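Local structure of SusD homolog (Bacteroides ovatus, 4F53) at residues 147-152 with 478-483; 88-93 with 482-487; 266-271 with 281-286. The protein probably binds mucin O-glycans as a SusD/RagB-family, TPR-like outer-membrane lipoprotein of a gut bacterium. All coordinates share one frame; numbering follows the deposited sequence.

Interaction 1 of 3, residues 147-152 with 478-483; sequences SPYDSQ and MPYPTD
An edge-to-face (T-shaped) pair of tyrosines, Y149 on Y480, joins two irregular parts of the chain beside the helices of this SusD-like fold: the loop between helices 110-131 and 152-173, and the approach to helix 482-487. The backbones stay well apart, with 11.6 Å between the CA atoms of Y149 and Y480, and the rings bridge the gap. Y149 presents its CD2-CE2 edge to one face of Y480. CE2 comes down 3.7 Å from CE1 of Y480 and 4.0 Å from its CZ, while CD2 of Y149 lies 4.0 Å from the hydroxyl oxygen OH of Y480. The ring centroids of Y149 and Y480 are 5.3 Å apart, with the planes at 86°, nearly perpendicular, and the edge placed off-centre over the CE1 side of Y480. Both side chains keep CG anti to the carbonyl carbon and beside the backbone N (chi1 -71° for Y149, -64° for Y480); both rings reach across the gap, and the side chains pass one another in opposite directions. Y480 has partners of its own: its OH hydrogen-bonds to P133 O, its backbone N to D509 OD1, and R477 makes a cation-pi contact with the ring. Y149 also rests on V492 and A495 of helix 489-502. No hydrogen bond passes between the two segments. The attraction is probably mostly dispersion, with weak electrostatics from slightly positive ring hydrogens over a pi cloud, and the hydrogen bond at the hydroxyl of Y480 probably limits how far the ring that receives the edge can shift.

Interaction 2 of 3, residues 88-93 with 482-487; sequences PFNDFY and TDEYRE
E484 lays its CG methylene against the edge of the F89 ring, 4.0 Å from CE2, and carries its carboxylate on to N90. In the helical, TPR-like fold of the SusD/RagB family, this buried contact sets the short helix 482-487 beside helix 82-106, near its kink around residues 88-92. F89 holds CG anti to the backbone N (chi1 -166°), which swings the ring toward helix 482-487; there it is also packed against P481 and I145 and meets the ring of Y131. The E484 chain is bent at chi2, folding the carboxylate back toward N90, which reaches in from the opposite direction. The link between them is one hydrogen bond, N90 ND2 to E484 OE2, 2.9 Å long and nearly straight at 168°. A buried carboxylate thereby gains a neutral amide donor, and the E484 side chain also touches V492 of helix 489-502. For the amide, the second polar atom is less well served: N90 OD1 is buried and has no hydrogen-bond partner in the model. The two ends of the bond differ in their geometry, for OE2 lies close to the amide plane of N90, whereas ND2 meets OE2 from 49° above the carboxylate plane.

Interaction 3 of 3, residues 266-271 with 281-286; sequences DLTCYM and AYYDKS
Y283 pushes its phenol end in among L267, T268 and M271 of helix 265-273, just where the chain leaves helix 279-282. Its torsion explains the reach: CG sits between the backbone N and the carbonyl carbon (chi1 42°), the crowded position, and with the extended backbone of this first non-helical residue the ring is directed toward the neighbouring helix, crossing its side chains obliquely. T268 meets it with its methyl, CG2 standing 3.6 Å from Y283 OH, while the T268 hydroxyl is engaged elsewhere, with G304 N and A265 O. L267 adds CD2, 4.2 Å from Y283 CE2. M271, a selenomethionine, extends through chi2 (179°), which carries SE out beside both the Y282 and the Y283 ring, and the bend at chi3 (76°) turns the methyl CE onto Y282. SE is 3.4 Å from Y283 OH and lies oblique to the Y283 ring, 5.1 Å from its centroid; CE is 3.7 Å from Y282 CD2, with SE 5.0 Å from the Y282 centroid. Both are Met-aromatic contacts. The Y282 ring is further fixed by its hydroxyl on I436 O and by stacking on F439. No hydrogen bond crosses between the segments, and the buried Y283 OH finds no partner in the model. Cohesion probably rests mainly on dispersion, including the polarisable selenium that stands in for the methionine sulfur, with one phenol oxygen perhaps paying a desolvation cost.

Overall arrangement
Interactions 1 and 2 form one continuous patch. Their centres are 8 Å apart, they share T482 and D483, and Y149 OH of interaction 1 comes within 3.3 Å of F89 CE2 of interaction 2. Together they tie the chain just ahead of helix 489-502 to helix 82-106 and to the 147-152 loop. Interaction 3 lies on the opposite side of the chain's centre, its centre 36 Å from each of the other two and its nearest atoms about 18 Å from interaction 1 and 20 Å from interaction 2. In sequence it is nested inside the long loops those two close. The crystal contains calcium but no glycan, so none is assignable to a sugar site.

Interaction 1 of 3, residues 147-152 with 478-483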
loop_
_atom_site.group_PDB
_atom_site.type_symbol
_atom_site.label_atom_id
_atom_site.label_comp_id
_atom_site.label_asym_id
_atom_site.label_seq_id
_atom_site.Cartn_x
_atom_site.Cartn_y
_atom_site.Cartn_z
ATOM N N SER A 147 -25.575 1.562 4.660
ATOM C CA SER A 147 -26.117 1.775 3.324
ATOM C C SER A 147 -25.940 0.525 2.432
ATOM O O SER A 147 -25.095 -0.326 2.751
ATOM C CB SER A 147 -25.379 2.954 2.675
ATOM O OG SER A 147 -25.328 4.104 3.508
ATOM N N PRO A 148 -26.666 0.425 1.277
ATOM C CA PRO A 148 -26.397 -0.688 0.331
ATOM C C PRO A 148 -24.961 -0.622 -0.230
ATOM O O PRO A 148 -24.389 0.467 -0.378
ATOM C CB PRO A 148 -27.438 -0.476 -0.776
ATOM C CG PRO A 148 -28.496 0.413 -0.144
ATOM C CD PRO A 148 -27.742 1.308 0.770
ATOM N N TYR A 149 -24.374 -1.797 -0.514
ATOM C CA TYR A 149 -23.007 -1.940 -1.025
ATOM C C TYR A 149 -22.984 -2.023 -2.551
ATOM O O TYR A 149 -23.793 -2.737 -3.152
ATOM C CB TYR A 149 -22.333 -3.206 -0.460
ATOM C CG TYR A 149 -21.954 -3.191 1.009
ATOM C CD1 TYR A 149 -22.838 -2.709 1.977
ATOM C CD2 TYR A 149 -20.766 -3.778 1.447
ATOM C CE1 TYR A 149 -22.510 -2.724 3.329
ATOM C CE2 TYR A 149 -20.448 -3.842 2.801
ATOM C CZ TYR A 149 -21.320 -3.307 3.740
ATOM O OH TYR A 149 -21.013 -3.353 5.075
ATOM N N ASP A 150 -22.045 -1.309 -3.175
ATOM C CA ASP A 150 -21.825 -1.384 -4.611
ATOM C C ASP A 150 -20.885 -2.521 -4.869
ATOM O O ASP A 150 -19.991 -2.761 -4.056
ATOM C CB ASP A 150 -21.168 -0.087 -5.156
ATOM C CG ASP A 150 -21.917 1.222 -5.037
ATOM O OD1 ASP A 150 -23.123 1.193 -4.729
ATOM O OD2 ASP A 150 -21.296 2.273 -5.260
ATOM N N SER A 151 -20.985 -3.142 -6.040
ATOM C CA SER A 151 -20.019 -4.147 -6.452
ATOM C C SER A 151 -18.648 -3.446 -6.608
ATOM O O SER A 151 -18.620 -2.226 -6.810
ATOM C CB SER A 151 -20.466 -4.811 -7.750
ATOM O OG SER A 151 -20.470 -3.910 -8.844
ATOM N N GLN A 152 -17.522 -4.182 -6.483
ATOM C CA GLN A 152 -16.236 -3.544 -6.675
ATOM C C GLN A 152 -16.152 -2.940 -8.102
ATOM O O GLN A 152 -15.642 -1.826 -8.267
ATOM C CB GLN A 152 -15.092 -4.510 -6.406
ATOM C CG GLN A 152 -13.747 -3.825 -6.500
ATOM C CD GLN A 152 -12.633 -4.724 -6.105
ATOM O OE1 GLN A 152 -12.264 -5.657 -6.825
ATOM N NE2 GLN A 152 -11.997 -4.380 -5.009
HETATM N N MSE A 478 -10.116 -8.724 3.612
HETATM C CA MSE A 478 -10.554 -8.765 4.993
HETATM C C MSE A 478 -12.022 -9.116 4.992
HETATM O O MSE A 478 -12.742 -8.666 4.090
HETATM C CB MSE A 478 -10.299 -7.419 5.710
HETATM C CG MSE A 478 -8.819 -7.143 5.950
HETATM SE SE MSE A 478 -8.014 -8.295 7.291
HETATM C CE MSE A 478 -9.069 -7.792 8.869
ATOM N N PRO A 479 -12.494 -9.924 5.976
ATOM C CA PRO A 479 -13.932 -10.204 6.048
ATOM C C PRO A 479 -14.679 -9.005 6.625
ATOM O O PRO A 479 -14.089 -8.209 7.353
ATOM C CB PRO A 479 -14.005 -11.421 6.967
ATOM C CG PRO A 479 -12.816 -11.302 7.860
ATOM C CD PRO A 479 -11.761 -10.517 7.122
ATOM N N TYR A 480 -15.966 -8.864 6.304
ATOM C CA TYR A 480 -16.769 -7.756 6.827
ATOM C C TYR A 480 -16.897 -7.849 8.343
ATOM O O TYR A 480 -17.072 -8.955 8.860
ATOM C CB TYR A 480 -18.178 -7.731 6.183
ATOM C CG TYR A 480 -18.164 -7.474 4.692
ATOM C CD1 TYR A 480 -17.561 -6.332 4.166
ATOM C CD2 TYR A 480 -18.799 -8.343 3.806
ATOM C CE1 TYR A 480 -17.550 -6.088 2.797
ATOM C CE2 TYR A 480 -18.794 -8.105 2.433
ATOM C CZ TYR A 480 -18.153 -6.982 1.935
ATOM O OH TYR A 480 -18.135 -6.723 0.592
ATOM N N PRO A 481 -16.814 -6.716 9.082
ATOM C CA PRO A 481 -17.000 -6.775 10.552
ATOM C C PRO A 481 -18.355 -7.408 10.930
ATOM O O PRO A 481 -19.375 -7.126 10.282
ATOM C CB PRO A 481 -16.917 -5.306 10.983
ATOM C CG PRO A 481 -16.136 -4.625 9.894
ATOM C CD PRO A 481 -16.575 -5.330 8.624
ATOM N N THR A 482 -18.351 -8.282 11.979
ATOM C CA THR A 482 -19.525 -9.009 12.479
ATOM C C THR A 482 -20.673 -8.042 12.843
ATOM O O THR A 482 -21.837 -8.384 12.656
ATOM C CB THR A 482 -19.134 -9.937 13.664
ATOM O OG1 THR A 482 -20.306 -10.545 14.207
ATOM C CG2 THR A 482 -18.347 -9.224 14.778
ATOM N N ASP A 483 -20.339 -6.836 13.348
ATOM C CA ASP A 483 -21.297 -5.800 13.770
ATOM C C ASP A 483 -22.115 -5.266 12.617
ATOM O O ASP A 483 -23.235 -4.801 12.837
ATOM C CB ASP A 483 -20.571 -4.615 14.445
ATOM C CG ASP A 483 -20.217 -4.802 15.914
ATOM O OD1 ASP A 483 -20.954 -5.531 16.617
ATOM O OD2 ASP A 483 -19.232 -4.168 16.377
#

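Interaction 2 of 3, residues 88-93 with 482-487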
loop_
_atom_site.group_PDB
_atom_site.type_symbol
_atom_site.label_atom_id
_atom_site.label_comp_id
_atom_site.label_asym_id
_atom_site.label_seq_id
_atom_site.Cartn_x
_atom_site.Cartn_y
_atom_site.Cartn_z
ATOM N N PRO A 88 -10.248 -1.290 9.924
ATOM C CA PRO A 88 -9.998 -0.932 8.515
ATOM C C PRO A 88 -11.247 -0.702 7.664
ATOM O O PRO A 88 -11.116 -0.395 6.464
ATOM C CB PRO A 88 -9.206 -2.132 7.978
ATOM C CG PRO A 88 -8.752 -2.888 9.184
ATOM C CD PRO A 88 -9.828 -2.681 10.180
ATOM N N PHE A 89 -12.452 -0.866 8.252
ATOM C CA PHE A 89 -13.700 -0.657 7.533
ATOM C C PHE A 89 -14.401 0.579 8.093
ATOM O O PHE A 89 -14.334 1.642 7.476
ATOM C CB PHE A 89 -14.601 -1.911 7.602
ATOM C CG PHE A 89 -15.766 -1.945 6.630
ATOM C CD1 PHE A 89 -15.571 -1.708 5.269
ATOM C CD2 PHE A 89 -17.045 -2.263 7.064
ATOM C CE1 PHE A 89 -16.647 -1.751 4.373
ATOM C CE2 PHE A 89 -18.113 -2.322 6.163
ATOM C CZ PHE A 89 -17.909 -2.067 4.824
ATOM N N ASN A 90 -14.980 0.452 9.293
ATOM C CA ASN A 90 -15.764 1.461 10.006
ATOM C C ASN A 90 -15.034 2.765 10.251
ATOM O O ASN A 90 -15.649 3.811 10.084
ATOM C CB ASN A 90 -16.276 0.923 11.356
ATOM C CG ASN A 90 -17.360 -0.122 11.219
ATOM O OD1 ASN A 90 -17.114 -1.261 10.814
ATOM N ND2 ASN A 90 -18.590 0.243 11.556
ATOM N N ASP A 91 -13.750 2.724 10.662
ATOM C CA ASP A 91 -13.018 3.940 10.987
ATOM C C ASP A 91 -12.753 4.813 9.767
ATOM O O ASP A 91 -12.744 6.026 9.923
ATOM C CB ASP A 91 -11.728 3.639 11.757
ATOM C CG ASP A 91 -11.932 3.227 13.210
ATOM O OD1 ASP A 91 -13.023 2.681 13.536
ATOM O OD2 ASP A 91 -11.010 3.445 14.018
ATOM N N PHE A 92 -12.627 4.252 8.557
ATOM C CA PHE A 92 -12.489 5.100 7.367
ATOM C C PHE A 92 -13.773 5.885 7.095
ATOM O O PHE A 92 -13.689 7.070 6.783
ATOM C CB PHE A 92 -12.098 4.306 6.126
ATOM C CG PHE A 92 -10.613 4.077 6.006
ATOM C CD1 PHE A 92 -9.746 5.134 5.725
ATOM C CD2 PHE A 92 -10.078 2.807 6.151
ATOM C CE1 PHE A 92 -8.373 4.918 5.605
ATOM C CE2 PHE A 92 -8.710 2.591 6.010
ATOM C CZ PHE A 92 -7.868 3.648 5.751
ATOM N N TYR A 93 -14.949 5.250 7.279
ATOM C CA TYR A 93 -16.253 5.896 7.067
ATOM C C TYR A 93 -16.520 6.979 8.123
ATOM O O TYR A 93 -16.939 8.068 7.746
ATOM C CB TYR A 93 -17.399 4.861 7.027
ATOM C CG TYR A 93 -17.438 4.097 5.718
ATOM C CD1 TYR A 93 -16.558 3.040 5.474
ATOM C CD2 TYR A 93 -18.323 4.459 4.703
ATOM C CE1 TYR A 93 -16.575 2.350 4.266
ATOM C CE2 TYR A 93 -18.347 3.773 3.491
ATOM C CZ TYR A 93 -17.482 2.713 3.283
ATOM O OH TYR A 93 -17.491 2.057 2.086
ATOM N N THR A 482 -18.351 -8.282 11.979
ATOM C CA THR A 482 -19.525 -9.009 12.479
ATOM C C THR A 482 -20.673 -8.042 12.843
ATOM O O THR A 482 -21.837 -8.384 12.656
ATOM C CB THR A 482 -19.134 -9.937 13.664
ATOM O OG1 THR A 482 -20.306 -10.545 14.207
ATOM C CG2 THR A 482 -18.347 -9.224 14.778
ATOM N N ASP A 483 -20.339 -6.836 13.348
ATOM C CA ASP A 483 -21.297 -5.800 13.770
ATOM C C ASP A 483 -22.115 -5.266 12.617
ATOM O O ASP A 483 -23.235 -4.801 12.837
ATOM C CB ASP A 483 -20.571 -4.615 14.445
ATOM C CG ASP A 483 -20.217 -4.802 15.914
ATOM O OD1 ASP A 483 -20.954 -5.531 16.617
ATOM O OD2 ASP A 483 -19.232 -4.168 16.377
ATOM N N GLU A 484 -21.561 -5.320 11.388
ATOM C CA GLU A 484 -22.257 -4.849 10.189
ATOM C C GLU A 484 -23.358 -5.832 9.803
ATOM O O GLU A 484 -24.412 -5.396 9.332
ATOM C CB GLU A 484 -21.285 -4.559 9.030
ATOM C CG GLU A 484 -20.405 -3.343 9.286
ATOM C CD GLU A 484 -21.107 -2.122 9.857
ATOM O OE1 GLU A 484 -22.082 -1.650 9.230
ATOM O OE2 GLU A 484 -20.706 -1.659 10.950
ATOM N N TYR A 485 -23.179 -7.133 10.104
ATOM C CA TYR A 485 -24.218 -8.148 9.903
ATOM C C TYR A 485 -25.381 -7.908 10.869
ATOM O O TYR A 485 -26.506 -8.290 10.566
ATOM C CB TYR A 485 -23.657 -9.549 10.156
ATOM C CG TYR A 485 -22.911 -10.181 9.008
ATOM C CD1 TYR A 485 -21.550 -9.939 8.818
ATOM C CD2 TYR A 485 -23.524 -11.129 8.193
ATOM C CE1 TYR A 485 -20.836 -10.586 7.811
ATOM C CE2 TYR A 485 -22.832 -11.750 7.154
ATOM C CZ TYR A 485 -21.486 -11.486 6.977
ATOM O OH TYR A 485 -20.804 -12.156 6.001
ATOM N N ARG A 486 -25.110 -7.309 12.050
ATOM C CA ARG A 486 -26.166 -7.083 13.032
ATOM C C ARG A 486 -26.892 -5.752 12.822
ATOM O O ARG A 486 -28.109 -5.714 12.956
ATOM C CB ARG A 486 -25.625 -7.199 14.455
ATOM C CG ARG A 486 -25.325 -8.646 14.808
ATOM C CD ARG A 486 -24.836 -8.823 16.222
ATOM N NE ARG A 486 -23.476 -9.354 16.240
ATOM C CZ ARG A 486 -22.404 -8.622 16.502
ATOM N NH1 ARG A 486 -22.527 -7.335 16.792
ATOM N NH2 ARG A 486 -21.199 -9.175 16.494
ATOM N N GLU A 487 -26.179 -4.692 12.451
ATOM C CA GLU A 487 -26.760 -3.367 12.219
ATOM C C GLU A 487 -27.242 -3.142 10.776
ATOM O O GLU A 487 -28.056 -2.243 10.558
ATOM C CB GLU A 487 -25.737 -2.270 12.567
ATOM C CG GLU A 487 -25.349 -2.245 14.033
ATOM C CD GLU A 487 -24.810 -0.940 14.592
ATOM O OE1 GLU A 487 -24.191 -0.156 13.834
ATOM O OE2 GLU A 487 -24.970 -0.731 15.816
#

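Interaction 3 of 3, residues 266-271 with 281-286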
loop_
_atom_site.group_PDB
_atom_site.type_symbol
_atom_site.label_atom_id
_atom_site.label_comp_id
_atom_site.label_asym_id
_atom_site.label_seq_id
_atom_site.Cartn_x
_atom_site.Cartn_y
_atom_site.Cartn_z
ATOM N N ASP A 266 11.844 -10.574 4.447
ATOM C CA ASP A 266 11.698 -10.543 2.990
ATOM C C ASP A 266 12.414 -9.332 2.358
ATOM O O ASP A 266 13.145 -9.490 1.390
ATOM C CB ASP A 266 10.198 -10.521 2.590
ATOM C CG ASP A 266 9.355 -11.529 3.351
ATOM O OD1 ASP A 266 9.090 -11.297 4.552
ATOM O OD2 ASP A 266 9.016 -12.561 2.770
ATOM N N LEU A 267 12.201 -8.140 2.913
ATOM C CA LEU A 267 12.776 -6.904 2.413
ATOM C C LEU A 267 14.309 -6.921 2.513
ATOM O O LEU A 267 14.959 -6.542 1.546
ATOM C CB LEU A 267 12.162 -5.707 3.167
ATOM C CG LEU A 267 12.268 -4.303 2.568
ATOM C CD1 LEU A 267 11.704 -4.217 1.147
ATOM C CD2 LEU A 267 11.551 -3.316 3.433
ATOM N N THR A 268 14.894 -7.418 3.625
ATOM C CA THR A 268 16.347 -7.496 3.718
ATOM C C THR A 268 16.890 -8.643 2.816
ATOM O O THR A 268 17.992 -8.505 2.295
ATOM C CB THR A 268 16.850 -7.567 5.179
ATOM O OG1 THR A 268 16.325 -8.724 5.818
ATOM C CG2 THR A 268 16.493 -6.294 5.992
ATOM N N CYS A 269 16.120 -9.718 2.572
ATOM C CA CYS A 269 16.557 -10.802 1.676
ATOM C C CYS A 269 16.793 -10.286 0.241
ATOM O O CYS A 269 17.840 -10.560 -0.336
ATOM C CB CYS A 269 15.563 -11.954 1.687
ATOM S SG CYS A 269 15.744 -13.049 3.109
ATOM N N TYR A 270 15.829 -9.534 -0.313
ATOM C CA TYR A 270 15.949 -8.970 -1.657
ATOM C C TYR A 270 17.022 -7.895 -1.727
ATOM O O TYR A 270 17.837 -7.905 -2.633
ATOM C CB TYR A 270 14.612 -8.350 -2.121
ATOM C CG TYR A 270 13.602 -9.362 -2.622
ATOM C CD1 TYR A 270 13.653 -9.839 -3.927
ATOM C CD2 TYR A 270 12.560 -9.801 -1.805
ATOM C CE1 TYR A 270 12.719 -10.759 -4.399
ATOM C CE2 TYR A 270 11.612 -10.717 -2.271
ATOM C CZ TYR A 270 11.703 -11.196 -3.569
ATOM O OH TYR A 270 10.776 -12.059 -4.064
HETATM N N MSE A 271 17.022 -6.976 -0.745
HETATM C CA MSE A 271 17.902 -5.812 -0.763
HETATM C C MSE A 271 19.336 -6.164 -0.458
HETATM O O MSE A 271 20.211 -5.549 -1.057
HETATM C CB MSE A 271 17.344 -4.705 0.114
HETATM C CG MSE A 271 16.035 -4.175 -0.466
HETATM SE SE MSE A 271 15.265 -2.789 0.609
HETATM C CE MSE A 271 16.430 -1.394 0.099
ATOM N N ALA A 281 19.059 4.060 3.274
ATOM C CA ALA A 281 18.041 5.105 3.302
ATOM C C ALA A 281 16.787 4.656 4.069
ATOM O O ALA A 281 16.109 5.486 4.658
ATOM C CB ALA A 281 17.679 5.542 1.892
ATOM N N TYR A 282 16.487 3.352 4.074
ATOM C CA TYR A 282 15.261 2.773 4.654
ATOM C C TYR A 282 15.389 2.336 6.094
ATOM O O TYR A 282 14.449 2.496 6.873
ATOM C CB TYR A 282 14.837 1.525 3.858
ATOM C CG TYR A 282 14.303 1.749 2.464
ATOM C CD1 TYR A 282 14.230 3.032 1.918
ATOM C CD2 TYR A 282 13.814 0.691 1.709
ATOM C CE1 TYR A 282 13.657 3.252 0.666
ATOM C CE2 TYR A 282 13.250 0.901 0.451
ATOM C CZ TYR A 282 13.183 2.183 -0.067
ATOM O OH TYR A 282 12.654 2.402 -1.304
ATOM N N TYR A 283 16.504 1.687 6.439
ATOM C CA TYR A 283 16.588 1.133 7.770
ATOM C C TYR A 283 18.013 1.022 8.256
ATOM O O TYR A 283 18.946 1.333 7.530
ATOM C CB TYR A 283 15.879 -0.256 7.806
ATOM C CG TYR A 283 16.143 -1.168 6.618
ATOM C CD1 TYR A 283 17.362 -1.825 6.473
ATOM C CD2 TYR A 283 15.159 -1.397 5.655
ATOM C CE1 TYR A 283 17.605 -2.667 5.390
ATOM C CE2 TYR A 283 15.401 -2.218 4.558
ATOM C CZ TYR A 283 16.616 -2.870 4.443
ATOM O OH TYR A 283 16.834 -3.751 3.422
ATOM N N ASP A 284 18.174 0.558 9.503
ATOM C CA ASP A 284 19.467 0.406 10.142
ATOM C C ASP A 284 19.880 -1.044 10.256
ATOM O O ASP A 284 19.062 -1.942 10.119
ATOM C CB ASP A 284 19.414 1.017 11.554
ATOM C CG ASP A 284 19.449 2.533 11.596
ATOM O OD1 ASP A 284 20.316 3.118 10.936
ATOM O OD2 ASP A 284 18.696 3.119 12.398
ATOM N N LYS A 285 21.160 -1.268 10.563
ATOM C CA LYS A 285 21.667 -2.603 10.842
ATOM C C LYS A 285 21.089 -3.054 12.199
ATOM O O LYS A 285 20.582 -2.240 12.992
ATOM C CB LYS A 285 23.202 -2.633 10.829
ATOM C CG LYS A 285 23.773 -2.324 9.449
ATOM C CD LYS A 285 25.186 -2.813 9.307
ATOM C CE LYS A 285 25.785 -2.338 8.007
ATOM N NZ LYS A 285 27.220 -2.701 7.902
ATOM N N SER A 286 21.097 -4.353 12.413
ATOM C CA SER A 286 20.597 -4.999 13.625
ATOM C C SER A 286 21.342 -4.495 14.883
ATOM O O SER A 286 22.456 -3.993 14.779
ATOM C CB SER A 286 20.735 -6.508 13.484
ATOM O OG SER A 286 22.097 -6.853 13.287
#